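Local coordinates for protein leucine aminopeptidase 1, chloroplastic (Solanum lycopersicum, PDB 5D8N) that removes N-terminal amino acids, preferably leucine, from peptides as a metal-dependent homohexameric aminopeptidase, and helps regulate wound signalling and insect defence, at residues Glu53-Phe64 and Ser81-Lys92. The protein carries 1 engineered substitution. Residues are numbered along the deposited sequence; the frame is centred on the assembly and turned at random. Where two conformers were deposited one is given.
With EDO (1,2-ethanediol), chain M.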
loop_
_atom_site.group_PDB
_atom_site.type_symbol
_atom_site.label_atom_id
_atom_site.label_comp_id
_atom_site.label_asym_id
_atom_site.label_seq_id
_atom_site.Cartn_x
_atom_site.Cartn_y
_atom_site.Cartn_z
ATOM N N GLU A 53 -39.457 4.698 29.513
ATOM C CA GLU A 53 -40.138 5.867 28.952
ATOM C C GLU A 53 -41.546 5.995 29.491
ATOM O O GLU A 53 -41.941 7.077 29.912
ATOM C CB GLU A 53 -40.157 5.849 27.423
ATOM C CG GLU A 53 -38.755 5.818 26.849
ATOM C CD GLU A 53 -38.703 5.993 25.347
ATOM O OE1 GLU A 53 -37.845 5.358 24.703
ATOM O OE2 GLU A 53 -39.375 6.911 24.848
ATOM N N ASN A 54 -42.254 4.876 29.609
ATOM C CA ASN A 54 -43.598 4.905 30.172
ATOM C C ASN A 54 -43.619 5.300 31.649
ATOM O O ASN A 54 -44.547 5.980 32.099
ATOM C CB ASN A 54 -44.281 3.546 29.987
ATOM C CG ASN A 54 -44.656 3.247 28.538
ATOM O OD1 ASN A 54 -44.650 4.109 27.650
ATOM N ND2 ASN A 54 -45.027 1.993 28.305
ATOM N N ASP A 55 -42.616 4.860 32.407
ATOM C CA ASP A 55 -42.465 5.255 33.817
ATOM C C ASP A 55 -42.336 6.772 34.004
ATOM O O ASP A 55 -42.586 7.271 35.101
ATOM C CB ASP A 55 -41.210 4.640 34.441
ATOM C CG ASP A 55 -41.273 3.130 34.556
ATOM O OD1 ASP A 55 -42.386 2.568 34.600
ATOM O OD2 ASP A 55 -40.189 2.516 34.673
ATOM N N MET A 56 -41.908 7.491 32.966
ATOM C CA MET A 56 -41.710 8.947 33.043
ATOM C C MET A 56 -42.910 9.787 32.589
ATOM O O MET A 56 -42.825 11.014 32.471
ATOM C CB MET A 56 -40.484 9.338 32.212
ATOM C CG MET A 56 -39.199 8.692 32.688
ATOM S SD MET A 56 -38.836 9.036 34.421
ATOM C CE MET A 56 -38.763 10.828 34.363
ATOM N N ALA A 57 -44.055 9.152 32.374
ATOM C CA ALA A 57 -45.222 9.895 31.906
ATOM C C ALA A 57 -45.646 10.943 32.933
ATOM O O ALA A 57 -45.599 10.716 34.145
ATOM C CB ALA A 57 -46.379 8.949 31.620
ATOM N N ARG A 58 -46.101 12.088 32.437
ATOM C CA ARG A 58 -46.600 13.136 33.314
ATOM C C ARG A 58 -48.081 13.408 33.105
ATOM O O ARG A 58 -48.647 13.040 32.075
ATOM C CB ARG A 58 -45.797 14.410 33.092
ATOM C CG ARG A 58 -44.318 14.233 33.382
ATOM C CD ARG A 58 -43.554 15.493 33.039
ATOM N NE ARG A 58 -42.132 15.402 33.373
ATOM C CZ ARG A 58 -41.502 16.268 34.166
ATOM N NH1 ARG A 58 -42.175 17.242 34.785
ATOM N NH2 ARG A 58 -40.183 16.196 34.303
ATOM N N ASP A 59 -48.715 13.979 34.124
ATOM C CA ASP A 59 -50.129 14.361 34.034
ATOM C C ASP A 59 -50.320 15.780 33.479
ATOM O O ASP A 59 -49.351 16.388 33.001
ATOM C CB ASP A 59 -50.821 14.158 35.392
ATOM C CG ASP A 59 -50.272 15.056 36.490
ATOM O OD1 ASP A 59 -49.593 16.078 36.194
ATOM O OD2 ASP A 59 -50.566 14.731 37.665
ATOM N N GLU A 60 -51.546 16.284 33.608
ATOM C CA GLU A 60 -51.976 17.601 33.146
ATOM C C GLU A 60 -51.127 18.743 33.714
ATOM O O GLU A 60 -50.914 19.770 33.060
ATOM C CB GLU A 60 -53.430 17.766 33.617
ATOM C CG GLU A 60 -54.345 18.644 32.776
ATOM C CD GLU A 60 -55.712 18.014 32.566
ATOM O OE1 GLU A 60 -56.733 18.734 32.596
ATOM O OE2 GLU A 60 -55.762 16.784 32.363
ATOM N N ASN A 61 -50.798 18.593 34.997
ATOM C CA ASN A 61 -49.972 19.523 35.784
ATOM C C ASN A 61 -48.460 19.312 35.699
ATOM O O ASN A 61 -47.719 19.823 36.542
ATOM C CB ASN A 61 -50.347 19.384 37.267
ATOM C CG ASN A 61 -51.772 19.800 37.553
ATOM O OD1 ASN A 61 -52.417 20.450 36.733
ATOM N ND2 ASN A 61 -52.250 19.478 38.750
ATOM N N SER A 62 -48.035 18.397 34.831
ATOM C CA SER A 62 -46.619 18.102 34.647
ATOM C C SER A 62 -45.971 17.375 35.829
ATOM O O SER A 62 -44.758 17.452 36.044
ATOM C CB SER A 62 -45.860 19.394 34.324
ATOM O OG SER A 62 -45.617 19.458 32.932
ATOM N N LYS A 63 -46.784 16.638 36.573
ATOM C CA LYS A 63 -46.286 15.860 37.697
ATOM C C LYS A 63 -46.157 14.425 37.225
ATOM O O LYS A 63 -46.911 13.973 36.360
ATOM C CB LYS A 63 -47.213 15.966 38.909
ATOM C CG LYS A 63 -47.359 17.392 39.417
ATOM C CD LYS A 63 -46.455 17.692 40.602
ATOM C CE LYS A 63 -45.668 18.977 40.381
ATOM N NZ LYS A 63 -45.469 19.709 41.661
ATOM N N PHE A 64 -45.179 13.725 37.790
ATOM C CA PHE A 64 -44.977 12.312 37.479
ATOM C C PHE A 64 -46.233 11.522 37.835
ATOM O O PHE A 64 -46.723 11.634 38.956
ATOM C CB PHE A 64 -43.781 11.763 38.274
ATOM C CG PHE A 64 -42.457 12.322 37.845
ATOM C CD1 PHE A 64 -42.113 12.362 36.508
ATOM C CD2 PHE A 64 -41.524 12.726 38.779
ATOM C CE1 PHE A 64 -40.899 12.873 36.101
ATOM C CE2 PHE A 64 -40.302 13.233 38.387
ATOM C CZ PHE A 64 -39.991 13.316 37.043
ATOM N N SER A 81 -38.618 16.574 39.138
ATOM C CA SER A 81 -39.370 16.749 37.886
ATOM C C SER A 81 -38.877 17.969 37.093
ATOM O O SER A 81 -38.811 17.957 35.869
ATOM C CB SER A 81 -40.885 16.855 38.150
ATOM O OG SER A 81 -41.218 17.890 39.074
ATOM N N ALA A 82 -38.496 19.016 37.807
ATOM C CA ALA A 82 -38.006 20.221 37.157
ATOM C C ALA A 82 -36.645 19.965 36.493
ATOM O O ALA A 82 -36.436 20.254 35.320
ATOM C CB ALA A 82 -37.924 21.346 38.177
ATOM N N ALA A 83 -35.758 19.297 37.210
ATOM C CA ALA A 83 -34.460 18.990 36.664
ATOM C C ALA A 83 -34.649 18.073 35.456
ATOM O O ALA A 83 -33.983 18.232 34.435
ATOM C CB ALA A 83 -33.597 18.316 37.731
ATOM N N SER A 84 -35.533 17.090 35.586
ATOM C CA SER A 84 -35.745 16.123 34.509
ATOM C C SER A 84 -36.256 16.761 33.215
ATOM O O SER A 84 -35.826 16.393 32.117
ATOM C CB SER A 84 -36.744 15.050 34.956
ATOM O OG SER A 84 -36.164 14.247 35.959
ATOM N N SER A 85 -37.227 17.662 33.316
ATOM C CA SER A 85 -37.699 18.328 32.099
ATOM C C SER A 85 -36.643 19.298 31.566
ATOM O O SER A 85 -36.381 19.321 30.373
ATOM C CB SER A 85 -39.036 19.051 32.298
ATOM O OG SER A 85 -38.911 20.045 33.287
ATOM N N GLU A 86 -35.916 19.976 32.443
ATOM C CA GLU A 86 -34.894 20.938 31.982
ATOM C C GLU A 86 -33.817 20.194 31.188
ATOM O O GLU A 86 -33.249 20.714 30.216
ATOM C CB GLU A 86 -34.261 21.671 33.163
ATOM C CG GLU A 86 -35.140 22.757 33.774
ATOM C CD GLU A 86 -34.706 23.168 35.167
ATOM O OE1 GLU A 86 -33.530 22.939 35.557
ATOM O OE2 GLU A 86 -35.536 23.784 35.857
ATOM N N GLU A 87 -33.495 18.991 31.664
ATOM C CA GLU A 87 -32.408 18.234 31.079
ATOM C C GLU A 87 -32.936 17.263 30.025
ATOM O O GLU A 87 -32.190 16.423 29.538
ATOM C CB GLU A 87 -31.595 17.524 32.161
ATOM C CG GLU A 87 -30.965 18.507 33.143
ATOM C CD GLU A 87 -30.316 17.857 34.348
ATOM O OE1 GLU A 87 -29.783 16.733 34.194
ATOM O OE2 GLU A 87 -30.319 18.492 35.442
ATOM N N ASP A 88 -34.205 17.408 29.657
ATOM C CA ASP A 88 -34.809 16.610 28.591
ATOM C C ASP A 88 -34.723 15.094 28.858
ATOM O O ASP A 88 -34.445 14.314 27.953
ATOM C CB ASP A 88 -34.137 16.972 27.261
ATOM C CG ASP A 88 -34.942 16.541 26.052
ATOM O OD1 ASP A 88 -36.177 16.670 26.078
ATOM O OD2 ASP A 88 -34.339 16.065 25.071
ATOM N N PHE A 89 -34.846 14.675 30.112
ATOM C CA PHE A 89 -34.813 13.241 30.447
ATOM C C PHE A 89 -36.241 12.720 30.363
ATOM O O PHE A 89 -37.125 13.254 31.025
ATOM C CB PHE A 89 -34.296 13.023 31.878
ATOM C CG PHE A 89 -34.278 11.589 32.315
ATOM C CD1 PHE A 89 -33.234 10.753 31.968
ATOM C CD2 PHE A 89 -35.291 11.066 33.094
ATOM C CE1 PHE A 89 -33.235 9.417 32.333
ATOM C CE2 PHE A 89 -35.325 9.716 33.420
ATOM C CZ PHE A 89 -34.278 8.889 33.073
ATOM N N SER A 90 -36.483 11.746 29.496
ATOM C CA SER A 90 -37.810 11.133 29.363
ATOM C C SER A 90 -37.701 9.609 29.455
ATOM O O SER A 90 -38.622 8.884 29.081
ATOM C CB SER A 90 -38.446 11.535 28.026
ATOM O OG SER A 90 -37.635 11.093 26.950
ATOM N N GLY A 91 -36.581 9.118 29.984
ATOM C CA GLY A 91 -36.427 7.689 30.254
ATOM C C GLY A 91 -35.942 6.881 29.069
ATOM O O GLY A 91 -36.010 5.655 29.095
ATOM N N LYS A 92 -35.417 7.551 28.049
ATOM C CA LYS A 92 -34.856 6.846 26.893
ATOM C C LYS A 92 -33.574 6.120 27.269
ATOM O O LYS A 92 -32.863 6.527 28.191
ATOM C CB LYS A 92 -34.600 7.795 25.715
ATOM C CG LYS A 92 -35.865 8.428 25.148
ATOM C CD LYS A 92 -35.546 9.361 23.988
ATOM C CE LYS A 92 -36.815 9.952 23.385
ATOM N NZ LYS A 92 -36.503 11.020 22.394
HETATM C C1 EDO M . -27.120 16.208 31.006
HETATM O O1 EDO M . -27.414 14.848 30.674
HETATM C C2 EDO M . -28.343 17.083 30.752
HETATM O O2 EDO M . -28.981 16.820 29.487
HETATM O O HOH W 1 -39.001 14.350 32.350
HETATM O O HOH W 2 -41.095 20.057 35.135
#
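The guanidinium of Arg58 has Ser85 CB over one face and, offset toward the rim, Phe64 CD1 over the other, while the backbone oxygen of Ser81 and a water lie at its edge, in plane; the Phe89 ring takes Gly91 N over its centre on one face, 3.7 Å above the plane, and Met56 CE at its edge. In the N-terminal, macro-like domain, far from the catalytic metals, Arg58 joins the loop after strand 46-52 to helix 79-86, and Met56 packs on Phe89 just past the Schellman motif that ends that helix. Met56 makes a Met-aromatic contact: its chain, bent at chi2 (-56°) and chi3 (-59°), crosses Phe89 at about a right angle and brings SD to 3.7 Å from Phe89 CE2. Arg58 runs extended from CG to NE and reaches the helix with NH2, which donates to Ser81 O at 2.7 Å, almost straight at 177°. That oxygen also keeps its helical bond from Ser85 N. NH1 turns back to its own loop, to Ser62 O at 2.9 Å, and the in-plane water links NH2 to Phe89 O. With alanine in place of Arg58, Ser81 O would probably keep its helical bond but lose its link to the loop, and Ser62 O would lose its NH1 donor. Phe64 brings CZ to 3.6 Å from Ser81 CA, while Ser81 OG is held by Asp73. Glu53 lays its carboxylate against Lys92 CG, OE2 and Lys92 NZ staying 5.6 Å apart with no salt bridge, and Glu53 CA points its hydrogen at Ser90 O, 3.4 Å away.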